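Intimin (Escherichia coli, PDB 6TPL) is a bacterial adhesin whose extracellular passenger, built in part from Ig-like domains, probably projects away from the cell surface to reach its receptor. Local coordinates at residues T114-V117 with Q121-I124. Sequence-based numbering, arbitrary orientation.
Sequences TTAV and QDAI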
ATOM      1  N   THR A 114      -6.049   5.136  -9.705  1.00 10.59           N
ATOM      2  CA  THR A 114      -5.600   3.849 -10.223  1.00 10.57           C
ATOM      3  C   THR A 114      -5.940   3.640 -11.692  1.00 10.81           C
ATOM      4  O   THR A 114      -5.660   2.564 -12.232  1.00 10.87           O
ATOM      5  CB  THR A 114      -6.197   2.703  -9.400  1.00 10.70           C
ATOM      6  OG1 THR A 114      -7.620   2.698  -9.537  1.00 11.04           O
ATOM      7  CG2 THR A 114      -5.852   2.844  -7.919  1.00 17.06           C
ATOM      8  N   THR A 115      -6.551   4.624 -12.347  1.00 11.00           N
ATOM      9  CA  THR A 115      -6.891   4.509 -13.760  1.00 11.31           C
ATOM     10  C   THR A 115      -6.674   5.853 -14.441  1.00 11.37           C
ATOM     11  O   THR A 115      -6.730   6.900 -13.798  1.00 11.28           O
ATOM     12  CB  THR A 115      -8.350   4.069 -13.984  1.00 11.78           C
ATOM     13  OG1 THR A 115      -9.235   5.075 -13.482  1.00 11.94           O
ATOM     14  CG2 THR A 115      -8.641   2.753 -13.284  1.00 11.79           C
ATOM     15  N   ALA A 116      -6.441   5.816 -15.752  1.00 11.56           N
ATOM     16  CA  ALA A 116      -6.256   7.036 -16.526  1.00 11.71           C
ATOM     17  C   ALA A 116      -6.446   6.727 -18.004  1.00 12.12           C
ATOM     18  O   ALA A 116      -6.380   5.569 -18.431  1.00 12.20           O
ATOM     19  CB  ALA A 116      -4.871   7.656 -16.295  1.00 11.32           C
ATOM     20  N   VAL A 117      -6.682   7.787 -18.783  1.00 12.44           N
ATOM     21  CA  VAL A 117      -6.834   7.650 -20.226  1.00 12.91           C
ATOM     22  C   VAL A 117      -5.460   7.518 -20.865  1.00 12.70           C
ATOM     23  O   VAL A 117      -4.519   8.227 -20.495  1.00 12.35           O
ATOM     24  CB  VAL A 117      -7.588   8.853 -20.816  1.00 13.42           C
ATOM     25  CG1 VAL A 117      -7.667   8.731 -22.346  1.00 16.83           C
ATOM     26  CG2 VAL A 117      -8.973   8.971 -20.222  1.00 13.72           C
ATOM     27  N   GLN A 121      -1.551  12.389 -22.014  1.00 12.66           N
ATOM     28  CA  GLN A 121      -1.758  13.614 -21.252  1.00 19.42           C
ATOM     29  C   GLN A 121      -2.330  13.364 -19.868  1.00 12.75           C
ATOM     30  O   GLN A 121      -1.903  14.013 -18.910  1.00 12.50           O
ATOM     31  CB  GLN A 121      -2.698  14.548 -22.035  1.00 22.40           C
ATOM     32  CG  GLN A 121      -2.195  14.907 -23.420  1.00 33.02           C
ATOM     33  CD  GLN A 121      -0.964  15.790 -23.381  1.00 32.14           C
ATOM     34  OE1 GLN A 121      -0.789  16.591 -22.462  1.00 28.24           O
ATOM     35  NE2 GLN A 121      -0.105  15.649 -24.382  1.00 30.78           N
ATOM     36  N   ASP A 122      -3.283  12.443 -19.739  1.00 12.23           N
ATOM     37  CA  ASP A 122      -3.914  12.154 -18.456  1.00 12.00           C
ATOM     38  C   ASP A 122      -2.895  11.507 -17.527  1.00 11.44           C
ATOM     39  O   ASP A 122      -2.485  10.365 -17.745  1.00 12.62           O
ATOM     40  CB  ASP A 122      -5.111  11.235 -18.664  1.00 12.25           C
ATOM     41  CG  ASP A 122      -5.953  11.095 -17.416  1.00 12.14           C
ATOM     42  OD1 ASP A 122      -6.898  10.286 -17.427  1.00 12.33           O
ATOM     43  OD2 ASP A 122      -5.676  11.809 -16.433  1.00 11.92           O
ATOM     44  N   ALA A 123      -2.505  12.217 -16.476  1.00 12.14           N
ATOM     45  CA  ALA A 123      -1.365  11.830 -15.657  1.00 14.12           C
ATOM     46  C   ALA A 123      -1.801  11.256 -14.314  1.00 13.51           C
ATOM     47  O   ALA A 123      -2.742  11.750 -13.684  1.00 11.36           O
ATOM     48  CB  ALA A 123      -0.435  13.027 -15.433  1.00 15.48           C
ATOM     49  N   ILE A 124      -1.109  10.200 -13.892  1.00 10.42           N
ATOM     50  CA  ILE A 124      -1.232   9.648 -12.548  1.00  9.89           C
ATOM     51  C   ILE A 124      -0.039  10.117 -11.732  1.00 12.48           C
ATOM     52  O   ILE A 124       1.110  10.004 -12.175  1.00 11.41           O
ATOM     53  CB  ILE A 124      -1.320   8.114 -12.580  1.00  9.32           C
ATOM     54  CG1 ILE A 124      -2.671   7.692 -13.175  1.00  9.71           C
ATOM     55  CG2 ILE A 124      -1.158   7.555 -11.175  1.00  9.05           C
ATOM     56  CD1 ILE A 124      -2.794   6.229 -13.480  1.00  9.83           C
TER
HETATM   57  O   HOH W   1      -1.873   9.214 -20.204  1.00 12.68           O
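Asp122 and Val117 join by a side-chain-to-backbone hydrogen bond across the turn between strand 115-117 and strand 124-132, in a bacterial Ig-like domain. Val117 N donates to Asp122 OD1 at 2.9 Å, nearly straight (174°), meeting the oxygen on its anti side, 30° out of the carboxylate plane. A first torsion of -170° swings the carboxylate away from the backbone N of Asp122, toward strand 115-117, while OD2 forms a salt bridge with Lys113; a magnesium ion lies about 4 Å from this side chain. Replacing the aspartate by an alanine would remove both oxygens and would probably leave the Val117 N-H and Lys113 without these partners. A water adds a second link, 2.8 Å from both Val117 O and Asp122 O. Toward Ile124 the contact turns apolar: Ile124 CD1 lies 3.8 Å from Ala116 CB, whose methyl also comes within 3.5 Å of Asp122 OD1. A small residue suits Ala116, lying between the carboxylate and Ile124 CD1, whereas Ile124 has the length to cross to it. Beyond, strand 115-117 runs parallel to strand 194-197, whose Phe196 touches both Ala116 and Ile124, while Ile124 is hydrogen-bonded through its backbone to Leu168 of strand 163-169.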